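Long-range contacts in hydrogenase 3 maturation protease (Escherichia coli, PDB 2E85), which cleaves a 32-residue peptide from the C-terminus of the precursor of HycE, the large subunit of hydrogenase 3, during maturation of that enzyme: residues D19-L24 and V64-M69; V11-M16 and G42-E47; G74-I79 and L114-D119; E27-A32 and T137-L142. The protein carries 1 engineered substitution. One frame throughout, in Å; residues are numbered along the deposited sequence.

Interaction 1: D19-L24 and V64-M69. With CA (calcium ion), chain F.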
loop_
_atom_site.group_PDB
_atom_site.type_symbol
_atom_site.label_atom_id
_atom_site.label_comp_id
_atom_site.label_asym_id
_atom_site.label_seq_id
_atom_site.Cartn_x
_atom_site.Cartn_y
_atom_site.Cartn_z
ATOM N N ASP B 19 17.037 0.332 -13.435
ATOM C CA ASP B 19 15.787 -0.082 -12.761
ATOM C C ASP B 19 15.176 -1.352 -13.359
ATOM O O ASP B 19 14.216 -1.916 -12.783
ATOM C CB ASP B 19 14.739 1.030 -12.754
ATOM C CG ASP B 19 13.664 0.764 -11.721
ATOM O OD1 ASP B 19 14.065 0.424 -10.588
ATOM O OD2 ASP B 19 12.460 0.821 -12.044
ATOM N N GLY B 20 15.707 -1.788 -14.506
ATOM C CA GLY B 20 15.275 -3.031 -15.162
ATOM C C GLY B 20 15.776 -4.318 -14.523
ATOM O O GLY B 20 15.512 -5.398 -15.035
ATOM N N ALA B 21 16.490 -4.205 -13.400
ATOM C CA ALA B 21 17.146 -5.382 -12.827
ATOM C C ALA B 21 16.104 -6.461 -12.510
ATOM O O ALA B 21 16.306 -7.653 -12.808
ATOM C CB ALA B 21 17.912 -5.006 -11.604
ATOM N N GLY B 22 14.990 -6.041 -11.928
ATOM C CA GLY B 22 13.935 -7.000 -11.543
ATOM C C GLY B 22 13.338 -7.708 -12.761
ATOM O O GLY B 22 13.320 -8.920 -12.822
ATOM N N PRO B 23 12.804 -6.953 -13.746
ATOM C CA PRO B 23 12.359 -7.572 -15.007
ATOM C C PRO B 23 13.400 -8.460 -15.681
ATOM O O PRO B 23 13.051 -9.522 -16.190
ATOM C CB PRO B 23 11.994 -6.364 -15.878
ATOM C CG PRO B 23 11.607 -5.301 -14.861
ATOM C CD PRO B 23 12.425 -5.525 -13.649
ATOM N N LEU B 24 14.677 -8.090 -15.605
ATOM C CA LEU B 24 15.725 -8.951 -16.179
ATOM C C LEU B 24 15.786 -10.308 -15.460
ATOM O O LEU B 24 15.869 -11.365 -16.105
ATOM C CB LEU B 24 17.119 -8.266 -16.205
ATOM C CG LEU B 24 18.202 -9.157 -16.811
ATOM C CD1 LEU B 24 17.927 -9.470 -18.304
ATOM C CD2 LEU B 24 19.596 -8.544 -16.631
ATOM N N VAL B 64 12.926 -8.803 -5.193
ATOM C CA VAL B 64 14.164 -8.294 -5.775
ATOM C C VAL B 64 13.854 -6.994 -6.518
ATOM O O VAL B 64 12.969 -6.961 -7.381
ATOM C CB VAL B 64 14.782 -9.305 -6.774
ATOM C CG1 VAL B 64 15.922 -8.645 -7.606
ATOM C CG2 VAL B 64 15.227 -10.618 -6.041
ATOM N N ASP B 65 14.607 -5.941 -6.201
ATOM C CA ASP B 65 14.327 -4.621 -6.753
ATOM C C ASP B 65 15.623 -3.834 -6.829
ATOM O O ASP B 65 16.415 -3.868 -5.899
ATOM C CB ASP B 65 13.339 -3.892 -5.830
ATOM C CG ASP B 65 12.791 -2.585 -6.439
ATOM O OD1 ASP B 65 13.045 -2.286 -7.611
ATOM O OD2 ASP B 65 12.044 -1.870 -5.737
ATOM N N ALA B 66 15.839 -3.112 -7.928
ATOM C CA ALA B 66 16.900 -2.151 -7.995
ATOM C C ALA B 66 16.528 -1.011 -7.013
ATOM O O ALA B 66 15.412 -0.476 -7.076
ATOM C CB ALA B 66 17.009 -1.593 -9.417
ATOM N N THR B 67 17.458 -0.632 -6.142
ATOM C CA THR B 67 17.164 0.258 -5.027
ATOM C C THR B 67 18.422 1.090 -4.750
ATOM O O THR B 67 19.475 0.517 -4.585
ATOM C CB THR B 67 16.896 -0.595 -3.746
ATOM O OG1 THR B 67 15.749 -1.447 -3.937
ATOM C CG2 THR B 67 16.707 0.248 -2.527
ATOM N N ASP B 68 18.305 2.420 -4.668
ATOM C CA ASP B 68 19.492 3.218 -4.325
ATOM C C ASP B 68 19.762 3.035 -2.824
ATOM O O ASP B 68 18.885 3.318 -1.983
ATOM C CB ASP B 68 19.331 4.699 -4.706
ATOM C CG ASP B 68 20.579 5.547 -4.358
ATOM O OD1 ASP B 68 21.713 5.020 -4.343
ATOM O OD2 ASP B 68 20.410 6.769 -4.113
ATOM N N MET B 69 20.957 2.559 -2.511
ATOM C CA MET B 69 21.373 2.255 -1.140
ATOM C C MET B 69 22.647 3.013 -0.797
ATOM O O MET B 69 23.221 2.819 0.289
ATOM C CB MET B 69 21.587 0.735 -0.953
ATOM C CG MET B 69 20.310 -0.180 -1.122
ATOM S SD MET B 69 20.644 -1.973 -1.172
ATOM C CE MET B 69 21.516 -2.101 -2.773
HETATM CA CA CA F . 13.231 -0.157 -8.482
HETATM O O HOH W 1 14.392 -3.654 -10.552
HETATM O O HOH W 2 16.069 1.686 -9.264
HETATM O O HOH W 3 12.294 0.684 -6.425
HETATM O O HOH W 4 10.825 0.006 -8.108
HETATM O O HOH W 5 13.571 2.059 -8.291
#

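Interaction 2: V11-M16 and G42-E47. With CA (calcium ion), chain E.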
loop_
_atom_site.group_PDB
_atom_site.type_symbol
_atom_site.label_atom_id
_atom_site.label_comp_id
_atom_site.label_asym_id
_atom_site.label_seq_id
_atom_site.Cartn_x
_atom_site.Cartn_y
_atom_site.Cartn_z
ATOM N N VAL B 11 10.579 -6.610 -9.014
ATOM C CA VAL B 11 10.082 -5.245 -9.152
ATOM C C VAL B 11 11.011 -4.408 -10.039
ATOM O O VAL B 11 12.222 -4.515 -9.912
ATOM C CB VAL B 11 9.935 -4.541 -7.729
ATOM C CG1 VAL B 11 9.500 -3.076 -7.851
ATOM C CG2 VAL B 11 8.969 -5.339 -6.809
ATOM N N GLY B 12 10.440 -3.581 -10.916
ATOM C CA GLY B 12 11.243 -2.688 -11.723
ATOM C C GLY B 12 10.618 -2.327 -13.046
ATOM O O GLY B 12 9.502 -2.730 -13.364
ATOM N N ASN B 13 11.362 -1.567 -13.839
ATOM C CA ASN B 13 10.842 -1.054 -15.107
ATOM C C ASN B 13 11.967 -1.165 -16.125
ATOM O O ASN B 13 12.992 -0.513 -15.957
ATOM C CB ASN B 13 10.388 0.390 -14.904
ATOM C CG ASN B 13 9.692 0.993 -16.130
ATOM O OD1 ASN B 13 9.791 0.480 -17.248
ATOM N ND2 ASN B 13 8.962 2.076 -15.901
ATOM N N SER B 14 11.789 -2.005 -17.156
ATOM C CA SER B 14 12.848 -2.253 -18.138
ATOM C C SER B 14 13.091 -1.013 -18.984
ATOM O O SER B 14 14.118 -0.923 -19.668
ATOM C CB SER B 14 12.533 -3.393 -19.110
ATOM O OG SER B 14 12.348 -4.650 -18.478
ATOM N N MET B 15 12.134 -0.088 -18.973
ATOM C CA MET B 15 12.286 1.176 -19.701
ATOM C C MET B 15 12.976 2.249 -18.861
ATOM O O MET B 15 12.968 3.429 -19.229
ATOM C CB MET B 15 10.932 1.657 -20.246
ATOM C CG MET B 15 10.313 0.731 -21.320
ATOM S SD MET B 15 11.376 0.490 -22.776
ATOM C CE MET B 15 11.932 -1.201 -22.553
ATOM N N MET B 16 13.579 1.851 -17.732
ATOM C CA MET B 16 14.242 2.820 -16.852
ATOM C C MET B 16 15.686 2.429 -16.506
ATOM O O MET B 16 16.132 2.578 -15.356
ATOM C CB MET B 16 13.385 3.104 -15.616
ATOM C CG MET B 16 12.093 3.902 -15.902
ATOM S SD MET B 16 12.346 5.654 -16.418
ATOM C CE MET B 16 12.765 6.385 -14.898
ATOM N N GLY B 42 6.576 -8.263 -11.563
ATOM C CA GLY B 42 5.753 -7.257 -10.911
ATOM C C GLY B 42 5.723 -5.884 -11.555
ATOM O O GLY B 42 4.829 -5.108 -11.258
ATOM N N GLY B 43 6.685 -5.562 -12.413
ATOM C CA GLY B 43 6.713 -4.227 -13.009
ATOM C C GLY B 43 6.974 -3.127 -11.979
ATOM O O GLY B 43 7.604 -3.352 -10.946
ATOM N N SER B 44 6.446 -1.950 -12.294
ATOM C CA SER B 44 6.761 -0.712 -11.596
ATOM C C SER B 44 6.316 -0.630 -10.144
ATOM O O SER B 44 7.003 0.002 -9.331
ATOM C CB SER B 44 6.164 0.473 -12.361
ATOM O OG SER B 44 6.761 0.556 -13.629
ATOM N N ALA B 45 5.155 -1.212 -9.840
ATOM C CA ALA B 45 4.523 -1.060 -8.524
ATOM C C ALA B 45 4.229 -2.424 -7.960
ATOM O O ALA B 45 3.625 -3.237 -8.649
ATOM C CB ALA B 45 3.211 -0.309 -8.656
ATOM N N PRO B 46 4.646 -2.681 -6.703
ATOM C CA PRO B 46 4.257 -3.938 -6.045
ATOM C C PRO B 46 2.793 -3.983 -5.543
ATOM O O PRO B 46 2.264 -5.084 -5.301
ATOM C CB PRO B 46 5.235 -4.021 -4.866
ATOM C CG PRO B 46 5.498 -2.568 -4.531
ATOM C CD PRO B 46 5.575 -1.885 -5.875
ATOM N N GLU B 47 2.151 -2.821 -5.369
ATOM C CA GLU B 47 0.788 -2.765 -4.792
ATOM C C GLU B 47 -0.201 -3.712 -5.441
ATOM O O GLU B 47 -0.955 -4.397 -4.737
ATOM C CB GLU B 47 0.196 -1.351 -4.788
ATOM C CG GLU B 47 0.799 -0.476 -3.743
ATOM C CD GLU B 47 1.956 0.339 -4.280
ATOM O OE1 GLU B 47 2.766 -0.188 -5.110
ATOM O OE2 GLU B 47 2.059 1.498 -3.820
HETATM CA CA CA E . 2.832 -4.666 -10.203
HETATM O O HOH W 6 2.961 -2.590 -11.528
HETATM O O HOH W 7 1.797 -5.403 -12.348
#

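Interaction 3: G74-I79 and L114-D119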
loop_
_atom_site.group_PDB
_atom_site.type_symbol
_atom_site.label_atom_id
_atom_site.label_comp_id
_atom_site.label_asym_id
_atom_site.label_seq_id
_atom_site.Cartn_x
_atom_site.Cartn_y
_atom_site.Cartn_z
ATOM N N GLY B 74 25.813 -2.278 -8.650
ATOM C CA GLY B 74 25.830 -3.739 -8.721
ATOM C C GLY B 74 25.962 -4.421 -7.367
ATOM O O GLY B 74 25.816 -5.650 -7.277
ATOM N N GLU B 75 26.238 -3.646 -6.311
ATOM C CA GLU B 75 26.240 -4.231 -4.964
ATOM C C GLU B 75 24.822 -4.763 -4.650
ATOM O O GLU B 75 23.802 -4.133 -5.006
ATOM C CB GLU B 75 26.694 -3.232 -3.890
ATOM C CG GLU B 75 28.173 -2.846 -3.973
ATOM C CD GLU B 75 29.116 -4.030 -3.755
ATOM O OE1 GLU B 75 28.857 -4.862 -2.848
ATOM O OE2 GLU B 75 30.131 -4.131 -4.483
ATOM N N ILE B 76 24.791 -5.901 -3.961
ATOM C CA ILE B 76 23.549 -6.599 -3.615
ATOM C C ILE B 76 23.476 -6.648 -2.092
ATOM O O ILE B 76 24.457 -7.063 -1.460
ATOM C CB ILE B 76 23.611 -8.080 -4.096
ATOM C CG1 ILE B 76 23.625 -8.126 -5.617
ATOM C CG2 ILE B 76 22.368 -8.882 -3.657
ATOM C CD1 ILE B 76 24.150 -9.431 -6.220
ATOM N N ARG B 77 22.336 -6.254 -1.498
ATOM C CA ARG B 77 22.173 -6.374 -0.037
ATOM C C ARG B 77 20.767 -6.771 0.316
ATOM O O ARG B 77 19.839 -6.465 -0.414
ATOM C CB ARG B 77 22.464 -5.066 0.701
ATOM C CG ARG B 77 23.849 -4.452 0.494
ATOM C CD ARG B 77 24.909 -5.175 1.305
ATOM N NE ARG B 77 26.192 -4.471 1.232
ATOM C CZ ARG B 77 27.065 -4.551 0.220
ATOM N NH1 ARG B 77 26.823 -5.276 -0.866
ATOM N NH2 ARG B 77 28.207 -3.874 0.301
ATOM N N ILE B 78 20.620 -7.480 1.442
ATOM C CA ILE B 78 19.327 -7.694 2.031
ATOM C C ILE B 78 19.029 -6.529 2.958
ATOM O O ILE B 78 19.871 -6.169 3.801
ATOM C CB ILE B 78 19.305 -8.959 2.891
ATOM C CG1 ILE B 78 19.816 -10.201 2.106
ATOM C CG2 ILE B 78 17.934 -9.109 3.566
ATOM C CD1 ILE B 78 21.262 -10.321 2.198
ATOM N N ILE B 79 17.844 -5.953 2.801
ATOM C CA ILE B 79 17.432 -4.822 3.634
ATOM C C ILE B 79 16.446 -5.271 4.697
ATOM O O ILE B 79 15.354 -5.802 4.404
ATOM C CB ILE B 79 16.823 -3.671 2.861
ATOM C CG1 ILE B 79 17.666 -3.339 1.634
ATOM C CG2 ILE B 79 16.647 -2.452 3.807
ATOM C CD1 ILE B 79 19.161 -3.448 1.707
ATOM N N LEU B 114 15.540 -8.025 -1.188
ATOM C CA LEU B 114 16.864 -7.900 -1.771
ATOM C C LEU B 114 16.999 -6.709 -2.736
ATOM O O LEU B 114 16.259 -6.595 -3.723
ATOM C CB LEU B 114 17.217 -9.189 -2.501
ATOM C CG LEU B 114 18.616 -9.314 -3.103
ATOM C CD1 LEU B 114 19.002 -10.774 -3.242
ATOM C CD2 LEU B 114 18.768 -8.612 -4.466
ATOM N N GLY B 115 17.938 -5.823 -2.429
ATOM C CA GLY B 115 18.179 -4.629 -3.230
ATOM C C GLY B 115 19.431 -4.831 -4.055
ATOM O O GLY B 115 20.408 -5.464 -3.613
ATOM N N ILE B 116 19.404 -4.278 -5.251
ATOM C CA ILE B 116 20.569 -4.237 -6.116
ATOM C C ILE B 116 20.786 -2.766 -6.417
ATOM O O ILE B 116 19.835 -2.080 -6.879
ATOM C CB ILE B 116 20.304 -4.917 -7.478
ATOM C CG1 ILE B 116 20.032 -6.398 -7.297
ATOM C CG2 ILE B 116 21.458 -4.656 -8.472
ATOM C CD1 ILE B 116 19.412 -7.093 -8.508
ATOM N N GLN B 117 22.021 -2.301 -6.220
ATOM C CA GLN B 117 22.348 -0.892 -6.477
ATOM C C GLN B 117 22.391 -0.555 -7.956
ATOM O O GLN B 117 23.232 -1.075 -8.680
ATOM C CB GLN B 117 23.696 -0.548 -5.861
ATOM C CG GLN B 117 24.112 0.897 -6.143
ATOM C CD GLN B 117 23.359 1.860 -5.331
ATOM O OE1 GLN B 117 23.261 1.700 -4.113
ATOM N NE2 GLN B 117 22.826 2.891 -5.969
ATOM N N PRO B 118 21.502 0.354 -8.405
ATOM C CA PRO B 118 21.639 0.830 -9.778
ATOM C C PRO B 118 22.694 1.903 -9.913
ATOM O O PRO B 118 23.128 2.531 -8.916
ATOM C CB PRO B 118 20.273 1.445 -10.077
ATOM C CG PRO B 118 19.826 1.985 -8.786
ATOM C CD PRO B 118 20.300 0.916 -7.758
ATOM N N ASP B 119 23.097 2.112 -11.154
ATOM C CA ASP B 119 23.939 3.231 -11.492
ATOM C C ASP B 119 23.148 4.293 -12.185
ATOM O O ASP B 119 23.044 5.427 -11.697
ATOM C CB ASP B 119 25.104 2.824 -12.378
ATOM C CG ASP B 119 26.196 3.919 -12.421
ATOM O OD1 ASP B 119 25.966 4.933 -11.706
ATOM O OD2 ASP B 119 27.195 3.760 -13.173
#

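Interaction 4: E27-A32 and T137-L142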
loop_
_atom_site.group_PDB
_atom_site.type_symbol
_atom_site.label_atom_id
_atom_site.label_comp_id
_atom_site.label_asym_id
_atom_site.label_seq_id
_atom_site.Cartn_x
_atom_site.Cartn_y
_atom_site.Cartn_z
ATOM N N GLU B 27 12.980 -12.390 -16.626
ATOM C CA GLU B 27 13.281 -12.925 -17.959
ATOM C C GLU B 27 14.187 -14.164 -17.914
ATOM O O GLU B 27 13.940 -15.161 -18.630
ATOM C CB GLU B 27 13.916 -11.851 -18.832
ATOM C CG GLU B 27 14.210 -12.396 -20.219
ATOM C CD GLU B 27 14.359 -11.337 -21.278
ATOM O OE1 GLU B 27 14.824 -11.696 -22.390
ATOM O OE2 GLU B 27 14.028 -10.163 -21.010
ATOM N N LYS B 28 15.232 -14.095 -17.083
ATOM C CA LYS B 28 16.166 -15.207 -16.927
ATOM C C LYS B 28 15.460 -16.439 -16.389
ATOM O O LYS B 28 15.672 -17.535 -16.881
ATOM C CB LYS B 28 17.313 -14.823 -15.997
ATOM C CG LYS B 28 18.274 -13.818 -16.602
ATOM C CD LYS B 28 19.382 -13.537 -15.584
ATOM C CE LYS B 28 20.440 -12.621 -16.124
ATOM N NZ LYS B 28 21.357 -13.287 -17.058
ATOM N N CYS B 29 14.625 -16.244 -15.374
ATOM C CA CYS B 29 13.885 -17.348 -14.779
ATOM C C CYS B 29 12.899 -17.973 -15.756
ATOM O O CYS B 29 12.671 -19.179 -15.710
ATOM C CB CYS B 29 13.152 -16.889 -13.521
ATOM S SG CYS B 29 14.253 -16.412 -12.174
ATOM N N ALA B 30 12.300 -17.154 -16.612
ATOM C CA ALA B 30 11.316 -17.662 -17.579
ATOM C C ALA B 30 12.020 -18.556 -18.601
ATOM O O ALA B 30 11.483 -19.596 -19.014
ATOM C CB ALA B 30 10.596 -16.515 -18.264
ATOM N N ALA B 31 13.234 -18.163 -18.977
ATOM C CA ALA B 31 14.013 -18.872 -19.978
ATOM C C ALA B 31 14.655 -20.144 -19.425
ATOM O O ALA B 31 14.822 -21.153 -20.150
ATOM C CB ALA B 31 15.074 -17.946 -20.560
ATOM N N ALA B 32 14.990 -20.106 -18.144
ATOM C CA ALA B 32 15.706 -21.197 -17.499
ATOM C C ALA B 32 15.390 -21.176 -15.996
ATOM O O ALA B 32 16.119 -20.566 -15.215
ATOM C CB ALA B 32 17.211 -21.093 -17.758
ATOM N N THR B 137 24.204 -12.928 -10.567
ATOM C CA THR B 137 24.602 -13.432 -9.260
ATOM C C THR B 137 23.384 -13.917 -8.455
ATOM O O THR B 137 23.387 -15.008 -7.898
ATOM C CB THR B 137 25.429 -12.376 -8.466
ATOM O OG1 THR B 137 26.610 -12.063 -9.212
ATOM C CG2 THR B 137 25.844 -12.925 -7.108
ATOM N N VAL B 138 22.332 -13.116 -8.432
ATOM C CA VAL B 138 21.134 -13.441 -7.684
ATOM C C VAL B 138 20.477 -14.680 -8.326
ATOM O O VAL B 138 20.053 -15.594 -7.643
ATOM C CB VAL B 138 20.170 -12.219 -7.606
ATOM C CG1 VAL B 138 18.880 -12.615 -6.943
ATOM C CG2 VAL B 138 20.810 -11.071 -6.791
ATOM N N TYR B 139 20.449 -14.702 -9.649
ATOM C CA TYR B 139 19.813 -15.788 -10.394
ATOM C C TYR B 139 20.458 -17.120 -10.056
ATOM O O TYR B 139 19.765 -18.099 -9.854
ATOM C CB TYR B 139 19.877 -15.499 -11.897
ATOM C CG TYR B 139 19.519 -16.652 -12.792
ATOM C CD1 TYR B 139 18.176 -17.028 -12.983
ATOM C CD2 TYR B 139 20.517 -17.359 -13.467
ATOM C CE1 TYR B 139 17.844 -18.075 -13.817
ATOM C CE2 TYR B 139 20.210 -18.417 -14.271
ATOM C CZ TYR B 139 18.870 -18.767 -14.453
ATOM O OH TYR B 139 18.547 -19.821 -15.274
ATOM N N GLN B 140 21.783 -17.112 -9.943
ATOM C CA GLN B 140 22.547 -18.316 -9.660
ATOM C C GLN B 140 22.422 -18.756 -8.212
ATOM O O GLN B 140 22.849 -19.856 -7.859
ATOM C CB GLN B 140 24.007 -18.110 -10.049
ATOM C CG GLN B 140 24.154 -18.002 -11.561
ATOM C CD GLN B 140 23.918 -19.310 -12.345
ATOM O OE1 GLN B 140 23.798 -20.396 -11.770
ATOM N NE2 GLN B 140 23.887 -19.200 -13.672
ATOM N N ARG B 141 21.841 -17.915 -7.368
ATOM C CA ARG B 141 21.645 -18.348 -5.986
ATOM C C ARG B 141 20.242 -18.840 -5.735
ATOM O O ARG B 141 19.957 -19.341 -4.659
ATOM C CB ARG B 141 22.052 -17.269 -4.991
ATOM C CG ARG B 141 23.543 -17.012 -5.161
ATOM C CD ARG B 141 24.319 -16.801 -3.926
ATOM N NE ARG B 141 25.498 -16.067 -4.326
ATOM C CZ ARG B 141 26.065 -15.130 -3.594
ATOM N NH1 ARG B 141 25.577 -14.879 -2.383
ATOM N NH2 ARG B 141 27.126 -14.473 -4.063
ATOM N N LEU B 142 19.361 -18.691 -6.725
ATOM C CA LEU B 142 17.942 -19.090 -6.530
ATOM C C LEU B 142 17.778 -20.592 -6.265
ATOM O O LEU B 142 16.946 -21.011 -5.461
ATOM C CB LEU B 142 17.074 -18.662 -7.717
ATOM C CG LEU B 142 16.829 -17.181 -7.931
ATOM C CD1 LEU B 142 16.051 -16.927 -9.221
ATOM C CD2 LEU B 142 16.102 -16.506 -6.730
#

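Interaction 1: D19-L24 and V64-M69
This contact forms a metal site of a peptidase A31 hydrogenase maturation protease, where the start of helix 21-31 meets the C-terminal end of strand 60-66. A calcium ion occupies it. Asp-19 and Asp-65 probably bind nickel with His-93, which does not bind this calcium and whose side chain lies about 12 Å from that of Asp-65. Each aspartate gives the calcium one oxygen. Asp-19 OD1 binds it at 2.3 Å, and Asp-65 OD1 binds it from the strand at the same length. Both carboxylates have CG anti to the backbone N (chi1 -162° for Asp-19, -170° for Asp-65). The ion lies between these like charges and probably offsets their repulsion, with Asp-19 OD1 and Asp-65 OD1 kept 4.2 Å apart. The carbonyl Ala-66 O is a longer ligand, and three waters complete the six atoms around the ion. Two of these waters also donate to Asp-65 OD2, the nearer at 2.7 Å, linking the second carboxylate oxygen to the metal shell.

Beside the ion the two segments meet through small residues. Ala-21 CB meets Ala-66 CB at 4.2 Å. Gly-22 passes over the strand with its CA 4.3 Å from Val-64 O. No hydrogen bond joins them directly. Instead, a water outside the metal shell donates to Asp-19 O and accepts from Gly-22 N and from Ala-66 N, the last at 3.0 Å.

Interaction 2: V11-M16 and G42-E47
Val-11 buries the most surface here, with Gly-43 and Ser-44 next on the facing segment. The isopropyl group of Val-11 reaches the 42-47 segment with both branches. Val-11 CG1, anti to the backbone N (chi1 176°), comes 3.6 Å from Gly-43 O. Val-11 CG2 touches the proline ring at Pro-46 CB, 4.4 Å away. Gly-43 O also takes the one hydrogen bond across the contact. Gly-12 N donates to Gly-43 O at 2.8 Å and nearly straight, 169° at the hydrogen, from above the carbonyl plane. Positive phi at Gly-43 favours glycine, and the backbone angles of Gly-12 also call for it.

The contact lies where the parallel strands 6-11 and 38-43 run out into loops. The calcium-binding loop follows the second strand: Gly-42 O and Ala-45 O each bind the ion at 2.3 Å, and Asn-48 and Asp-49 add further ligands. Farther along the loop after strand 6-11, Asn-13 ND2 lies near Ser-44 OG, 3.5 Å away without a hydrogen bond. Asn-13 OD1 accepts from Met-15 N at 3.0 Å, closing an Asx turn. An alanine here would remove that acceptor and would probably loosen the turn and the packing against Ser-44. Asn-13 also packs against Asp-19.

Interaction 3: G74-I79 and L114-D119
Four backbone hydrogen bonds pair 74-77 with 115-117, antiparallel. Arg-77 and Gly-115 form the hydrogen-bonded pair: Gly-115 N donates to Arg-77 O at 2.8 Å, almost along the C=O axis, and Arg-77 N returns a bond to Gly-115 O. Beyond the strand, Gln-117 N donates to Glu-75 O. Gly-74 N then reaches Gln-117 O at 2.8 Å, on a carbonyl lone pair.

Ile-76, Ile-116 and Leu-114 lie on one face of the sheet. Ile-76 CG2 meets Leu-114 CD2 at 3.7 Å as the two side chains cross obliquely. An alanine in place of Leu-114 would remove CG and both methyls and would probably leave Ile-76 less well packed.

On the other face, Arg-77 NH1 donates to Ile-76 O at 3.0 Å and forms a salt bridge with Glu-75 OE1 at 2.9 Å. Both acceptors lie in the guanidinium plane, which would fix the rotation of that group. Gln-117 NE2 donates to Pro-118 O and bonds to Asp-68 OD1, while Gln-117 OE1 bonds to Met-69 N and Leu-71 N.

Strand 76-78 is the one antiparallel strand of a mixed sheet, next to 111-116, which is parallel to 60-66. Helix 129-141 covers the isoleucine face, with Ala-134 touching Ile-76 and Ile-116.

Interaction 4: E27-A32 and T137-L142
The backbones stay well apart, with the nearest CA atoms, Lys-28 and Tyr-139, 7.5 Å from each other, so side chains span the gap. Tyr-139 does most of this and buries the largest surface. Its CG is anti to the backbone N (chi1 168°), which carries the ring across to the end of helix 21-31. There Tyr-139 OH donates to Ala-32 O, a short bond of 2.5 Å. The acceptor lies at the ring edge, in the ring plane, and the hydroxyl approaches along a carbonyl lone pair. Ala-32 is the first residue to leave helical backbone angles, so the phenol bonds to the chain just as it departs from the helix.

The contact pairs two helices that pack on the same side of the central sheet. Cys-29 and Leu-142 both touch Leu-8 of strand 6-11. Lys-28 lies over one face of the tyrosine ring, with Lys-28 CB 4.2 Å from the Tyr-139 centroid in a CH-pi contact. The rest of its chain crosses the ring obliquely and runs on to a salt bridge between NZ and Glu-136.

Cys-29 comes to the ring edge. Cys-29 SG is 5.3 Å from the Tyr-139 centroid, a sulfur-aromatic contact in the plane of the ring. The same sulfur touches Leu-142, with Cys-29 SG 3.5 Å from Leu-142 CD1. Leu-25, one helical turn before Cys-29, also packs against Tyr-139.

How the interactions relate
From the N terminus, strand 6-11 leads into 11-16, and interaction 2 closes the first loop at 42-47, joining strands 6-11 and 38-43. Interaction 1 opens inside that loop at 19-24 and closes beyond it at 64-69, so the two cross. They also touch, through probable backbone hydrogen bonds from Val-11 to Val-64 and from Asn-13 to Asp-19. Interaction 4 starts on the same helix as interaction 1 and crosses both earlier loops before closing at 137-142. Interaction 3 is nested within it and follows interactions 1 and 2 in series. It adds the antiparallel strand 76-78, where Ile-76 meets Val-138 of interaction 4.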